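Phospholethanolamine N-methyltransferase 2 (PDB 4KRI) probably methylates phosphomonomethylethanolamine and related phosphobases with S-adenosylmethionine as methyl donor, in the nematode route to phosphocholine. Local coordinates at residues G98-R103 against W159-K164; D65-N70 against L91-T96; Y193-G198 against E385-D390. One frame throughout, in Å; residues are numbered along the deposited sequence.

Contact 1: G98-R103 against W159-K164; sequences GVLILR and WTLMKK
L102 and W159 stand side by side and point the same way, with L102 CD2 set 4.0 Å from W159 CE3 on the benzo part of the indole. The ring also meets a backbone atom. In W159, chi1 of -76° sets CG anti to the carbonyl carbon, beside the backbone N. L102 O, which accepts from W159 N at 2.7 Å, also lies in plane at the ring edge, 3.5 Å from W159 CE3. Next along the same face, L100 and L161 repeat the side-by-side pose, and L100 CD2 meets L161 CD1 at 4.0 Å. Helix 114-124 covers this face: F122 meets the indole edge to face, and T119 OG1 holds the ring by a hydrogen bond to NE1.

V99, I101, T160 and M162 occupy the other face, where V99 and T160 pack on helix 5-18. I101 and T160 are again alongside, and chi2 of I101 (-58°) turns CD1 to T160, 3.6 Å from OG1 and 3.8 Å from CG2.

Five backbone hydrogen bonds set this antiparallel register, among them K163 N to G98 O at 2.9 Å. Between them, CA-H groups of V99, I101, T160 and M162 approach carbonyl oxygens. The extended chain of K163 carries NZ away from the pair, to L91 O, L94 O and a salt bridge with E129.

The contact therefore joins strands 98-105 and 156-166 inside the N-terminal part of the protein. Alternate backbone groups are paired across the strands, while V99, I101 and R103 bond to strand 64-70 on the other side. Its leucines meet carbon, I101 lies against both branches of T160, and the buried indole N-H and lysine ammonium find their partners outside the strand pair.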
loop_
_atom_site.group_PDB
_atom_site.type_symbol
_atom_site.label_atom_id
_atom_site.label_comp_id
_atom_site.label_asym_id
_atom_site.label_seq_id
_atom_site.Cartn_x
_atom_site.Cartn_y
_atom_site.Cartn_z
ATOM N N GLY A 98 16.199 -14.917 5.711
ATOM C CA GLY A 98 15.556 -14.907 7.017
ATOM C C GLY A 98 14.624 -13.714 7.141
ATOM O O GLY A 98 14.824 -12.693 6.481
ATOM N N VAL A 99 13.597 -13.840 7.975
ATOM C CA VAL A 99 12.550 -12.834 8.024
ATOM C C VAL A 99 12.632 -12.053 9.331
ATOM O O VAL A 99 12.791 -12.641 10.395
ATOM C CB VAL A 99 11.165 -13.498 7.934
ATOM C CG1 VAL A 99 10.059 -12.447 8.042
ATOM C CG2 VAL A 99 11.045 -14.275 6.628
ATOM N N LEU A 100 12.546 -10.726 9.238
ATOM C CA LEU A 100 12.401 -9.878 10.420
ATOM C C LEU A 100 10.970 -9.414 10.514
ATOM O O LEU A 100 10.455 -8.807 9.582
ATOM C CB LEU A 100 13.320 -8.650 10.336
ATOM C CG LEU A 100 13.096 -7.533 11.365
ATOM C CD1 LEU A 100 13.325 -8.021 12.802
ATOM C CD2 LEU A 100 14.016 -6.361 11.061
ATOM N N ILE A 101 10.327 -9.705 11.641
ATOM C CA ILE A 101 9.010 -9.163 11.946
ATOM C C ILE A 101 9.219 -8.163 13.073
ATOM O O ILE A 101 9.626 -8.535 14.172
ATOM C CB ILE A 101 8.042 -10.268 12.421
ATOM C CG1 ILE A 101 7.887 -11.362 11.351
ATOM C CG2 ILE A 101 6.684 -9.668 12.780
ATOM C CD1 ILE A 101 7.363 -10.848 9.977
ATOM N N LEU A 102 8.974 -6.887 12.798
ATOM C CA LEU A 102 9.274 -5.847 13.758
ATOM C C LEU A 102 7.997 -5.103 14.110
ATOM O O LEU A 102 7.358 -4.513 13.245
ATOM C CB LEU A 102 10.311 -4.872 13.184
ATOM C CG LEU A 102 10.480 -3.552 13.950
ATOM C CD1 LEU A 102 11.164 -3.785 15.258
ATOM C CD2 LEU A 102 11.255 -2.539 13.118
ATOM N N ARG A 103 7.617 -5.148 15.380
ATOM C CA ARG A 103 6.425 -4.456 15.842
ATOM C C ARG A 103 6.857 -3.287 16.713
ATOM O O ARG A 103 7.561 -3.462 17.710
ATOM C CB ARG A 103 5.540 -5.412 16.659
ATOM C CG ARG A 103 4.178 -4.848 17.131
ATOM C CD ARG A 103 4.309 -3.926 18.354
ATOM N NE ARG A 103 3.010 -3.601 18.934
ATOM C CZ ARG A 103 2.429 -4.298 19.906
ATOM N NH1 ARG A 103 3.025 -5.362 20.434
ATOM N NH2 ARG A 103 1.245 -3.921 20.359
ATOM N N TRP A 159 6.424 -4.301 10.689
ATOM C CA TRP A 159 7.147 -4.406 9.421
ATOM C C TRP A 159 7.478 -5.861 9.168
ATOM O O TRP A 159 7.891 -6.572 10.073
ATOM C CB TRP A 159 8.472 -3.620 9.474
ATOM C CG TRP A 159 8.346 -2.136 9.363
ATOM C CD1 TRP A 159 8.562 -1.373 8.248
ATOM C CD2 TRP A 159 8.007 -1.225 10.410
ATOM N NE1 TRP A 159 8.370 -0.037 8.544
ATOM C CE2 TRP A 159 8.022 0.076 9.863
ATOM C CE3 TRP A 159 7.686 -1.381 11.763
ATOM C CZ2 TRP A 159 7.729 1.211 10.622
ATOM C CZ3 TRP A 159 7.392 -0.259 12.510
ATOM C CH2 TRP A 159 7.413 1.021 11.937
ATOM N N THR A 160 7.324 -6.298 7.928
ATOM C CA THR A 160 7.796 -7.615 7.515
ATOM C C THR A 160 8.905 -7.359 6.510
ATOM O O THR A 160 8.648 -6.777 5.462
ATOM C CB THR A 160 6.673 -8.413 6.808
ATOM O OG1 THR A 160 5.590 -8.644 7.726
ATOM C CG2 THR A 160 7.198 -9.768 6.347
ATOM N N LEU A 161 10.128 -7.787 6.830
ATOM C CA LEU A 161 11.299 -7.545 5.969
ATOM C C LEU A 161 12.080 -8.842 5.821
ATOM O O LEU A 161 12.001 -9.709 6.686
ATOM C CB LEU A 161 12.203 -6.490 6.622
ATOM C CG LEU A 161 11.557 -5.165 7.038
ATOM C CD1 LEU A 161 12.507 -4.362 7.930
ATOM C CD2 LEU A 161 11.170 -4.354 5.819
ATOM N N MET A 162 12.836 -8.981 4.733
ATOM C CA MET A 162 13.611 -10.201 4.515
ATOM C C MET A 162 15.067 -9.858 4.232
ATOM O O MET A 162 15.349 -8.938 3.460
ATOM C CB MET A 162 13.012 -10.978 3.330
ATOM C CG MET A 162 13.666 -12.323 3.054
ATOM S SD MET A 162 12.654 -13.400 1.997
ATOM C CE MET A 162 11.268 -12.298 1.655
ATOM N N LYS A 163 15.995 -10.591 4.842
ATOM C CA LYS A 163 17.418 -10.359 4.592
ATOM C C LYS A 163 17.800 -10.863 3.206
ATOM O O LYS A 163 17.503 -12.006 2.863
ATOM C CB LYS A 163 18.260 -11.103 5.616
ATOM C CG LYS A 163 19.760 -10.847 5.457
ATOM C CD LYS A 163 20.583 -11.685 6.434
ATOM C CE LYS A 163 22.073 -11.467 6.202
ATOM N NZ LYS A 163 22.923 -12.155 7.217
ATOM N N LYS A 164 18.466 -10.019 2.419
ATOM C CA LYS A 164 18.857 -10.373 1.046
ATOM C C LYS A 164 20.275 -9.895 0.752
ATOM O O LYS A 164 20.782 -8.977 1.409
ATOM C CB LYS A 164 17.897 -9.739 0.032
ATOM C CG LYS A 164 16.482 -10.259 0.095
ATOM C CD LYS A 164 16.413 -11.719 -0.330
ATOM C CE LYS A 164 14.959 -12.187 -0.409
ATOM N NZ LYS A 164 14.846 -13.629 -0.772
#

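Contact 2: D65-N70 against L91-T96; sequences DALIVN and LRSLRT
D65 OD1 sits over one face of the R95 guanidinium, the carboxylate and guanidinium planes 37° apart; the side chains as a whole run side by side. The oxygen is 3.7 Å from R95 NE, a long salt bridge in which no N-H points at it; attraction between charges is what remains. The same oxygen is nearer to the aliphatic part of the arginine, 3.4 Å from R95 CD. The bend at chi3 (59°) brings R95 NE round beside D65. A water completes the pairing, donating to D65 OD2 at 2.7 Å and accepting from R95 NH1 at 3.1 Å. OD2 also accepts from the backbone N of Q25, so the acid serves the neighbouring strand as well.

Deeper in, the contact turns apolar. L94 CD2 is the methyl that does the touching, 3.8 Å from L67 N and 3.9 Å from L67 CB. L67 points toward the 91-96 segment, and its CD2 comes within 3.7 Å of S93 OG. That hydroxyl holds the crowded position between its own backbone N and carbonyl carbon (chi1 81°) and is hydrogen-bonded back to A90 O in the preceding turn of the helix.

L94 is the first residue to leave helical geometry after helix 80-93, so the contact joins the end of that helix to the start of strand 64-70. This strand runs parallel to strand 98-105, its neighbour in the sheet, and the chain passes between the two through the helix.

The two segments share no direct hydrogen bond: leucine carbons make the buried part, while the ion pair, facing the more exposed side and bridged by water, probably adds only a modest electrostatic attraction.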
loop_
_atom_site.group_PDB
_atom_site.type_symbol
_atom_site.label_atom_id
_atom_site.label_comp_id
_atom_site.label_asym_id
_atom_site.label_seq_id
_atom_site.Cartn_x
_atom_site.Cartn_y
_atom_site.Cartn_z
ATOM N N ASP A 65 16.159 -18.256 11.267
ATOM C CA ASP A 65 15.210 -18.204 10.158
ATOM C C ASP A 65 14.223 -17.055 10.317
ATOM O O ASP A 65 13.670 -16.566 9.340
ATOM C CB ASP A 65 14.478 -19.538 10.052
ATOM C CG ASP A 65 15.434 -20.691 9.835
ATOM O OD1 ASP A 65 15.973 -20.809 8.704
ATOM O OD2 ASP A 65 15.671 -21.465 10.794
ATOM N N ALA A 66 13.990 -16.624 11.550
ATOM C CA ALA A 66 13.105 -15.499 11.802
ATOM C C ALA A 66 13.539 -14.831 13.078
ATOM O O ALA A 66 13.954 -15.491 14.030
ATOM C CB ALA A 66 11.647 -15.952 11.924
ATOM N N LEU A 67 13.443 -13.510 13.074
ATOM C CA LEU A 67 13.700 -12.709 14.246
ATOM C C LEU A 67 12.463 -11.857 14.460
ATOM O O LEU A 67 12.068 -11.090 13.573
ATOM C CB LEU A 67 14.897 -11.799 13.977
ATOM C CG LEU A 67 15.222 -10.795 15.083
ATOM C CD1 LEU A 67 15.546 -11.497 16.402
ATOM C CD2 LEU A 67 16.377 -9.927 14.636
ATOM N N ILE A 68 11.840 -12.002 15.625
ATOM C CA ILE A 68 10.648 -11.234 15.958
ATOM C C ILE A 68 11.027 -10.209 17.006
ATOM O O ILE A 68 11.517 -10.568 18.071
ATOM C CB ILE A 68 9.555 -12.156 16.522
ATOM C CG1 ILE A 68 9.259 -13.274 15.510
ATOM C CG2 ILE A 68 8.294 -11.370 16.823
ATOM C CD1 ILE A 68 8.408 -14.382 16.069
ATOM N N VAL A 69 10.817 -8.931 16.700
ATOM C CA VAL A 69 11.226 -7.863 17.598
ATOM C C VAL A 69 9.973 -7.114 18.000
ATOM O O VAL A 69 9.302 -6.514 17.160
ATOM C CB VAL A 69 12.221 -6.903 16.918
ATOM C CG1 VAL A 69 12.648 -5.784 17.872
ATOM C CG2 VAL A 69 13.444 -7.670 16.455
ATOM N N ASN A 70 9.653 -7.146 19.286
ATOM C CA ASN A 70 8.356 -6.663 19.734
ATOM C C ASN A 70 8.466 -5.579 20.812
ATOM O O ASN A 70 8.865 -5.857 21.941
ATOM C CB ASN A 70 7.531 -7.843 20.265
ATOM C CG ASN A 70 6.101 -7.460 20.571
ATOM O OD1 ASN A 70 5.534 -6.578 19.921
ATOM N ND2 ASN A 70 5.508 -8.116 21.554
ATOM N N LEU A 91 20.650 -7.932 11.055
ATOM C CA LEU A 91 21.182 -8.535 9.835
ATOM C C LEU A 91 22.198 -9.630 10.134
ATOM O O LEU A 91 22.181 -10.686 9.495
ATOM C CB LEU A 91 21.805 -7.466 8.930
ATOM C CG LEU A 91 20.778 -6.605 8.184
ATOM C CD1 LEU A 91 21.449 -5.379 7.568
ATOM C CD2 LEU A 91 20.087 -7.418 7.089
ATOM N N ARG A 92 23.081 -9.399 11.100
ATOM C CA ARG A 92 24.063 -10.428 11.427
ATOM C C ARG A 92 23.409 -11.698 11.978
ATOM O O ARG A 92 23.882 -12.804 11.725
ATOM C CB ARG A 92 25.122 -9.894 12.401
ATOM C CG ARG A 92 26.071 -8.902 11.748
ATOM C CD ARG A 92 27.138 -8.401 12.720
ATOM N NE ARG A 92 27.957 -7.361 12.099
ATOM C CZ ARG A 92 28.695 -6.474 12.764
ATOM N NH1 ARG A 92 28.728 -6.484 14.093
ATOM N NH2 ARG A 92 29.399 -5.566 12.093
ATOM N N SER A 93 22.306 -11.543 12.707
ATOM C CA SER A 93 21.694 -12.684 13.381
ATOM C C SER A 93 20.908 -13.581 12.427
ATOM O O SER A 93 20.677 -14.759 12.724
ATOM C CB SER A 93 20.750 -12.205 14.481
ATOM O OG SER A 93 19.504 -11.826 13.910
ATOM N N LEU A 94 20.484 -13.024 11.294
ATOM C CA LEU A 94 19.609 -13.750 10.366
ATOM C C LEU A 94 20.374 -14.478 9.279
ATOM O O LEU A 94 21.392 -13.989 8.797
ATOM C CB LEU A 94 18.624 -12.787 9.689
ATOM C CG LEU A 94 17.480 -12.302 10.583
ATOM C CD1 LEU A 94 16.848 -11.050 9.981
ATOM C CD2 LEU A 94 16.425 -13.390 10.762
ATOM N N ARG A 95 19.881 -15.653 8.900
ATOM C CA ARG A 95 20.324 -16.295 7.663
ATOM C C ARG A 95 19.861 -15.474 6.474
ATOM O O ARG A 95 18.867 -14.753 6.562
ATOM C CB ARG A 95 19.694 -17.682 7.530
ATOM C CG ARG A 95 20.125 -18.657 8.593
ATOM C CD ARG A 95 19.283 -19.931 8.549
ATOM N NE ARG A 95 19.367 -20.596 7.250
ATOM C CZ ARG A 95 19.431 -21.914 7.093
ATOM N NH1 ARG A 95 19.416 -22.707 8.157
ATOM N NH2 ARG A 95 19.508 -22.441 5.875
ATOM N N THR A 96 20.545 -15.602 5.338
ATOM C CA THR A 96 20.015 -15.002 4.121
ATOM C C THR A 96 18.628 -15.602 3.854
ATOM O O THR A 96 18.415 -16.802 4.054
ATOM C CB THR A 96 20.965 -15.191 2.922
ATOM O OG1 THR A 96 22.194 -14.498 3.189
ATOM C CG2 THR A 96 20.339 -14.624 1.645
HETATM O O HOH W 1 18.324 -22.011 10.951
#

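Contact 3: Y193-G198 against E385-D390. With 1SH (2-(methylamino)ethyl dihydrogen phosphate), chain E.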
loop_
_atom_site.group_PDB
_atom_site.type_symbol
_atom_site.label_atom_id
_atom_site.label_comp_id
_atom_site.label_asym_id
_atom_site.label_seq_id
_atom_site.Cartn_x
_atom_site.Cartn_y
_atom_site.Cartn_z
ATOM N N TYR A 193 -1.959 17.362 -5.946
ATOM C CA TYR A 193 -3.015 16.546 -6.547
ATOM C C TYR A 193 -4.314 16.628 -5.732
ATOM O O TYR A 193 -5.396 16.806 -6.300
ATOM C CB TYR A 193 -2.575 15.080 -6.627
ATOM C CG TYR A 193 -1.791 14.694 -7.863
ATOM C CD1 TYR A 193 -2.075 15.245 -9.108
ATOM C CD2 TYR A 193 -0.773 13.758 -7.784
ATOM C CE1 TYR A 193 -1.359 14.868 -10.235
ATOM C CE2 TYR A 193 -0.066 13.370 -8.896
ATOM C CZ TYR A 193 -0.357 13.928 -10.120
ATOM O OH TYR A 193 0.357 13.541 -11.227
ATOM N N GLU A 194 -4.213 16.475 -4.412
ATOM C CA GLU A 194 -5.397 16.547 -3.555
ATOM C C GLU A 194 -6.116 17.888 -3.731
ATOM O O GLU A 194 -7.352 17.967 -3.718
ATOM C CB GLU A 194 -5.027 16.339 -2.081
ATOM C CG GLU A 194 -6.233 16.344 -1.175
ATOM C CD GLU A 194 -5.884 16.343 0.303
ATOM O OE1 GLU A 194 -4.736 16.697 0.673
ATOM O OE2 GLU A 194 -6.779 16.003 1.100
ATOM N N TRP A 195 -5.336 18.948 -3.912
ATOM C CA TRP A 195 -5.918 20.273 -4.068
ATOM C C TRP A 195 -6.812 20.337 -5.303
ATOM O O TRP A 195 -7.915 20.875 -5.243
ATOM C CB TRP A 195 -4.827 21.346 -4.148
ATOM C CG TRP A 195 -5.334 22.761 -3.979
ATOM C CD1 TRP A 195 -5.420 23.466 -2.812
ATOM C CD2 TRP A 195 -5.809 23.638 -5.009
ATOM N NE1 TRP A 195 -5.920 24.721 -3.052
ATOM C CE2 TRP A 195 -6.166 24.854 -4.394
ATOM C CE3 TRP A 195 -5.958 23.520 -6.390
ATOM C CZ2 TRP A 195 -6.668 25.939 -5.112
ATOM C CZ3 TRP A 195 -6.456 24.601 -7.097
ATOM C CH2 TRP A 195 -6.802 25.791 -6.460
ATOM N N ILE A 196 -6.350 19.776 -6.419
ATOM C CA ILE A 196 -7.151 19.802 -7.638
ATOM C C ILE A 196 -8.279 18.754 -7.662
ATOM O O ILE A 196 -9.386 19.038 -8.133
ATOM C CB ILE A 196 -6.271 19.731 -8.926
ATOM C CG1 ILE A 196 -7.137 19.814 -10.181
ATOM C CG2 ILE A 196 -5.472 18.439 -8.979
ATOM C CD1 ILE A 196 -8.120 20.939 -10.154
ATOM N N PHE A 197 -8.009 17.555 -7.162
ATOM C CA PHE A 197 -9.012 16.490 -7.207
ATOM C C PHE A 197 -10.114 16.658 -6.153
ATOM O O PHE A 197 -11.281 16.342 -6.404
ATOM C CB PHE A 197 -8.347 15.110 -7.068
ATOM C CG PHE A 197 -7.569 14.685 -8.292
ATOM C CD1 PHE A 197 -8.195 14.573 -9.523
ATOM C CD2 PHE A 197 -6.218 14.374 -8.198
ATOM C CE1 PHE A 197 -7.488 14.170 -10.650
ATOM C CE2 PHE A 197 -5.504 13.972 -9.318
ATOM C CZ PHE A 197 -6.141 13.869 -10.547
ATOM N N GLY A 198 -9.743 17.160 -4.979
ATOM C CA GLY A 198 -10.689 17.312 -3.886
ATOM C C GLY A 198 -10.167 16.647 -2.627
ATOM O O GLY A 198 -9.392 15.697 -2.719
ATOM N N GLU A 385 -10.975 24.708 -14.530
ATOM C CA GLU A 385 -11.542 26.027 -14.270
ATOM C C GLU A 385 -11.366 26.342 -12.788
ATOM O O GLU A 385 -11.231 27.499 -12.404
ATOM C CB GLU A 385 -13.012 26.109 -14.682
ATOM C CG GLU A 385 -13.517 27.542 -14.861
ATOM C CD GLU A 385 -12.776 28.305 -15.959
ATOM O OE1 GLU A 385 -12.258 27.661 -16.902
ATOM O OE2 GLU A 385 -12.711 29.552 -15.879
ATOM N N ARG A 386 -11.333 25.296 -11.965
ATOM C CA ARG A 386 -11.138 25.452 -10.523
ATOM C C ARG A 386 -9.714 25.897 -10.142
ATOM O O ARG A 386 -9.563 26.865 -9.396
ATOM C CB ARG A 386 -11.553 24.179 -9.776
ATOM C CG ARG A 386 -11.983 24.408 -8.331
ATOM C CD ARG A 386 -12.921 23.306 -7.845
ATOM N NE ARG A 386 -12.276 21.994 -7.818
ATOM C CZ ARG A 386 -12.816 20.885 -8.318
ATOM N NH1 ARG A 386 -14.016 20.928 -8.882
ATOM N NH2 ARG A 386 -12.162 19.732 -8.247
ATOM N N ILE A 387 -8.681 25.214 -10.647
ATOM C CA ILE A 387 -7.295 25.649 -10.400
ATOM C C ILE A 387 -7.031 27.048 -10.957
ATOM O O ILE A 387 -6.347 27.858 -10.331
ATOM C CB ILE A 387 -6.200 24.696 -10.992
ATOM C CG1 ILE A 387 -6.556 24.216 -12.400
ATOM C CG2 ILE A 387 -5.921 23.522 -10.091
ATOM C CD1 ILE A 387 -5.528 23.261 -13.003
ATOM N N GLU A 388 -7.562 27.312 -12.146
ATOM C CA GLU A 388 -7.411 28.612 -12.793
ATOM C C GLU A 388 -8.100 29.705 -11.987
ATOM O O GLU A 388 -7.614 30.832 -11.908
ATOM C CB GLU A 388 -7.984 28.574 -14.214
ATOM C CG GLU A 388 -7.017 28.063 -15.277
ATOM C CD GLU A 388 -7.633 28.044 -16.665
ATOM O OE1 GLU A 388 -8.879 28.043 -16.762
ATOM O OE2 GLU A 388 -6.873 28.030 -17.657
ATOM N N GLN A 389 -9.235 29.368 -11.384
ATOM C CA GLN A 389 -10.020 30.352 -10.646
ATOM C C GLN A 389 -9.491 30.587 -9.230
ATOM O O GLN A 389 -9.588 31.694 -8.701
ATOM C CB GLN A 389 -11.491 29.932 -10.604
ATOM C CG GLN A 389 -12.446 31.022 -10.149
ATOM C CD GLN A 389 -13.894 30.706 -10.477
ATOM O OE1 GLN A 389 -14.803 31.107 -9.757
ATOM N NE2 GLN A 389 -14.113 29.990 -11.574
ATOM N N ASP A 390 -8.926 29.549 -8.622
ATOM C CA ASP A 390 -8.449 29.646 -7.245
ATOM C C ASP A 390 -6.927 29.727 -7.160
ATOM O O ASP A 390 -6.344 29.404 -6.126
ATOM C CB ASP A 390 -8.965 28.469 -6.414
ATOM C CG ASP A 390 -10.465 28.503 -6.227
ATOM O OD1 ASP A 390 -11.061 29.583 -6.426
ATOM O OD2 ASP A 390 -11.045 27.455 -5.871
HETATM O O4 1SH E . -3.139 12.546 -14.453
HETATM P P1 1SH E . -1.787 12.214 -13.827
HETATM O O1 1SH E . -0.921 11.449 -14.749
HETATM O O3 1SH E . -1.072 13.552 -13.403
HETATM O O2 1SH E . -2.040 11.303 -12.556
HETATM C C1 1SH E . -2.901 11.721 -11.631
HETATM C C2 1SH E . -3.265 10.708 -10.554
HETATM N N1 1SH E . -4.000 9.546 -10.969
HETATM C C3 1SH E . -4.083 8.669 -9.857
HETATM O O HOH W 2 -12.380 16.929 -8.931
#
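Helix 187-197 lines the phosphobase pocket, and Y193 and F197 face the bound 2-(methylamino)ethyl phosphate from it. Y193 OH donates to ligand O3 at 2.6 Å while ligand C2 lies over one face of its ring; F197 turns a ring edge, CZ, to ligand C1 at 4.0 Å. Y327, Y341, R345, Y347 and K413 supply further hydrogen bonds to the ligand.

Helix 373-389 packs behind the pocket, the two short helical segments making an angle of 113°. I387 CG2 carries the packing, touching both W195 and I196. It meets the edge of the W195 indole at CZ3, at 3.2 Å, a short contact that is doubtful as a measure of strain, and it presses on I196 CD1 at 3.4 Å, tighter than usual. Further along the indole edge, D390 CB reaches W195 CH2 at 3.4 Å, with the carboxylate plane 86° from the ring.

R386 makes the polar link: NH2 donates to I196 O at 2.9 Å, with an N-H...O angle of 142°. A water at the guanidinium edge accepts from NH2 and donates to F197 O.

The arginine thus bonds I196 O directly and F197 O through water, at a helix end where no further turn follows, and its charge would suit the negative end of that helix dipole. Carbon contacts at W195 and I196 join this helix to helix 373-389, on sides other than that of Y193 and F197.

Contacts 1 and 2 both reach the same sheet in the N-terminal part of the chain, their centres about 7 Å apart. Strands 64-70 and 98-105 are parallel neighbours, joined by a ladder of backbone bonds, among them a probable one of 2.8 Å from R103 N to V69 O. L100 CD1 also packs on L67 O at 3.4 Å, so contact 1 adds the next strand to the sheet against which contact 2 sets a helix end. Contact 3 lies on the other side of the chain's centre, about 41 Å from contact 1 and about 48 Å from contact 2 between centres, and touches neither. It alone reaches the phosphobase, and the side chain of F197 is about 7 Å from the bound S-adenosylhomocysteine.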